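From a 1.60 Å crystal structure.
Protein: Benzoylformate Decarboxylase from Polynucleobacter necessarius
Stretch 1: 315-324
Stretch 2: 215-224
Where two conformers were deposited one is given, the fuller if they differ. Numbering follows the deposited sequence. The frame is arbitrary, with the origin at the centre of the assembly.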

# COMPACT_ATOMS: atom_id res chain seq x y z
N SER A 315 31.27 2.31 -0.10
CA SER A 315 32.39 1.66 -0.76
C SER A 315 33.73 2.29 -0.40
O SER A 315 34.72 1.59 -0.19
CB SER A 315 32.21 1.71 -2.28
OG SER A 315 31.42 0.62 -2.71
N LYS A 316 33.77 3.61 -0.36
CA LYS A 316 35.01 4.30 -0.06
C LYS A 316 35.49 3.96 1.35
O LYS A 316 36.66 3.61 1.56
CB LYS A 316 34.87 5.82 -0.23
CG LYS A 316 36.20 6.54 -0.26
CD LYS A 316 36.06 8.01 -0.55
CE LYS A 316 37.43 8.67 -0.61
NZ LYS A 316 37.33 10.15 -0.71
N LEU A 317 34.58 4.05 2.32
CA LEU A 317 34.93 3.75 3.70
C LEU A 317 35.44 2.31 3.84
O LEU A 317 36.42 2.06 4.54
CB LEU A 317 33.75 4.00 4.62
CG LEU A 317 33.37 5.48 4.68
CD1 LEU A 317 32.26 5.71 5.68
CD2 LEU A 317 34.58 6.32 5.03
N PHE A 318 34.79 1.37 3.16
CA PHE A 318 35.27 -0.01 3.21
C PHE A 318 36.65 -0.18 2.59
O PHE A 318 37.52 -0.81 3.17
CB PHE A 318 34.32 -1.00 2.53
CG PHE A 318 34.90 -2.38 2.45
CD1 PHE A 318 34.82 -3.24 3.54
CD2 PHE A 318 35.58 -2.80 1.32
CE1 PHE A 318 35.38 -4.51 3.49
CE2 PHE A 318 36.14 -4.06 1.26
CZ PHE A 318 36.04 -4.92 2.34
N LEU A 319 36.84 0.37 1.39
CA LEU A 319 38.12 0.20 0.70
C LEU A 319 39.28 0.79 1.51
O LEU A 319 40.37 0.22 1.57
CB LEU A 319 38.06 0.81 -0.70
CG LEU A 319 37.21 -0.01 -1.68
CD1 LEU A 319 36.79 0.84 -2.88
CD2 LEU A 319 37.97 -1.26 -2.13
N ILE A 320 39.04 1.93 2.14
CA ILE A 320 40.05 2.56 2.98
C ILE A 320 40.41 1.68 4.19
O ILE A 320 41.58 1.47 4.49
CB ILE A 320 39.59 3.96 3.45
CG1 ILE A 320 39.59 4.93 2.27
CG2 ILE A 320 40.50 4.47 4.55
CD1 ILE A 320 38.85 6.21 2.55
N GLU A 321 39.39 1.14 4.85
CA GLU A 321 39.62 0.29 6.01
C GLU A 321 40.28 -1.05 5.65
O GLU A 321 41.15 -1.54 6.36
CB GLU A 321 38.31 0.05 6.78
CG GLU A 321 37.79 1.30 7.50
CD GLU A 321 38.87 1.97 8.35
OE1 GLU A 321 39.42 1.31 9.26
OE2 GLU A 321 39.18 3.16 8.10
N ALA A 322 39.86 -1.63 4.53
CA ALA A 322 40.36 -2.94 4.15
C ALA A 322 41.82 -2.85 3.72
O ALA A 322 42.62 -3.74 4.01
CB ALA A 322 39.52 -3.54 3.05
N LEU A 323 42.16 -1.77 3.02
CA LEU A 323 43.53 -1.55 2.57
C LEU A 323 44.50 -1.65 3.74
O LEU A 323 45.61 -2.17 3.59
CB LEU A 323 43.66 -0.17 1.92
CG LEU A 323 44.33 0.03 0.56
CD1 LEU A 323 45.19 1.29 0.61
CD2 LEU A 323 45.15 -1.16 0.12
N LYS A 324 44.09 -1.14 4.90
CA LYS A 324 44.92 -1.15 6.10
C LYS A 324 45.30 -2.55 6.57
O LYS A 324 46.30 -2.73 7.26
CB LYS A 324 44.22 -0.42 7.25
CG LYS A 324 43.98 1.05 6.99
CD LYS A 324 43.17 1.69 8.11
CE LYS A 324 42.99 3.17 7.84
NZ LYS A 324 42.16 3.84 8.87
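Stretch 2 215-224: SDGIAFAERL

Phe 220 anchors the contact. Its chi1 is t (-165°) and its chi2 70°, and the ring reaches across the helix of stretch 1, where Leu 319 CD2 lies 3.7 Å from Phe 220 CG and Ala 322 CB 3.6 Å from Phe 220 CE1, both approaching obliquely. The backbone N of Leu 323 meets the ring edge. Stretch 2 is helical throughout, with phi/psi near -65/-40 until Leu 224 (-92/-15), and runs in the same general sense as the helix of stretch 1, the axes crossing at 33° and approaching to 9.2 Å. The register advances four residues on both sides: Leu 319 pairs with Asp 216 and Leu 323 with Phe 220, each CA to CA at 6.0 Å. Beside these pairs, Leu 319 CD1 packs 3.9 Å from the backbone N of Gly 217, and Leu 323 CD1 lies 4.2 Å from Ala 219 CB.

Polar groups close the two ends. At one, Asp 216 points toward stretch 1, its OD1 3.5 Å from Lys 316 CE and its OD2 3.5 Å from Ile 320 CG1. Between the two ends a water donates to Asp 216 O and, weakly, to Leu 319 O. At the other, Leu 323 CD2 covers one guanidinium face, 3.3 Å from Arg 223 CZ, while a second water links Arg 223 NH2 to Leu 323 O.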

# COMPACT_ATOMS: atom_id res chain seq x y z
N SER A 215 40.05 6.07 -6.79
CA SER A 215 41.45 5.84 -6.47
C SER A 215 41.64 4.74 -5.42
O SER A 215 42.61 3.99 -5.48
CB SER A 215 42.12 7.13 -6.00
OG SER A 215 41.63 7.53 -4.75
N ASP A 216 40.70 4.65 -4.48
CA ASP A 216 40.75 3.62 -3.45
C ASP A 216 40.51 2.22 -4.02
O ASP A 216 41.07 1.25 -3.53
CB ASP A 216 39.73 3.92 -2.35
CG ASP A 216 39.80 5.36 -1.88
OD1 ASP A 216 39.07 6.21 -2.43
OD2 ASP A 216 40.62 5.63 -0.97
N GLY A 217 39.69 2.13 -5.06
CA GLY A 217 39.48 0.86 -5.74
C GLY A 217 40.73 0.44 -6.49
O GLY A 217 41.06 -0.74 -6.54
N ILE A 218 41.44 1.41 -7.07
CA ILE A 218 42.69 1.13 -7.77
C ILE A 218 43.75 0.65 -6.77
O ILE A 218 44.43 -0.36 -7.00
CB ILE A 218 43.21 2.35 -8.52
CG1 ILE A 218 42.27 2.70 -9.68
CG2 ILE A 218 44.62 2.09 -9.07
CD1 ILE A 218 42.57 4.05 -10.30
N ALA A 219 43.88 1.37 -5.67
CA ALA A 219 44.83 0.99 -4.63
C ALA A 219 44.59 -0.44 -4.13
O ALA A 219 45.53 -1.22 -3.99
CB ALA A 219 44.80 1.98 -3.48
N PHE A 220 43.33 -0.77 -3.87
CA PHE A 220 42.96 -2.08 -3.37
C PHE A 220 43.33 -3.18 -4.36
O PHE A 220 43.94 -4.18 -4.00
CB PHE A 220 41.45 -2.12 -3.07
CG PHE A 220 41.03 -3.29 -2.22
CD1 PHE A 220 41.39 -3.35 -0.89
CD2 PHE A 220 40.27 -4.32 -2.76
CE1 PHE A 220 41.01 -4.43 -0.09
CE2 PHE A 220 39.88 -5.40 -1.97
CZ PHE A 220 40.25 -5.45 -0.64
N ALA A 221 42.97 -2.98 -5.63
CA ALA A 221 43.24 -3.96 -6.67
C ALA A 221 44.74 -4.17 -6.86
O ALA A 221 45.21 -5.29 -7.07
CB ALA A 221 42.60 -3.53 -7.99
N GLU A 222 45.50 -3.08 -6.81
CA GLU A 222 46.94 -3.14 -7.02
C GLU A 222 47.63 -3.81 -5.82
O GLU A 222 48.65 -4.49 -5.98
CB GLU A 222 47.51 -1.75 -7.28
CG GLU A 222 47.13 -1.20 -8.67
CD GLU A 222 47.69 0.18 -8.96
OE1 GLU A 222 48.20 0.83 -8.03
OE2 GLU A 222 47.61 0.62 -10.13
N ARG A 223 47.05 -3.63 -4.64
CA ARG A 223 47.55 -4.29 -3.44
C ARG A 223 47.44 -5.81 -3.57
O ARG A 223 48.32 -6.55 -3.13
CB ARG A 223 46.76 -3.81 -2.22
CG ARG A 223 47.29 -4.32 -0.87
CD ARG A 223 48.63 -3.70 -0.56
NE ARG A 223 48.55 -2.25 -0.39
CZ ARG A 223 48.34 -1.66 0.78
NH1 ARG A 223 48.20 -2.39 1.87
NH2 ARG A 223 48.28 -0.33 0.86
N LEU A 224 46.36 -6.28 -4.18
CA LEU A 224 46.13 -7.72 -4.35
C LEU A 224 46.67 -8.26 -5.66
O LEU A 224 46.81 -9.48 -5.82
CB LEU A 224 44.64 -8.03 -4.28
CG LEU A 224 43.96 -7.84 -2.94
CD1 LEU A 224 42.46 -8.06 -3.10
CD2 LEU A 224 44.54 -8.80 -1.92
O HOH W 1 41.89 1.47 -0.73
O HOH W 2 47.87 0.15 3.58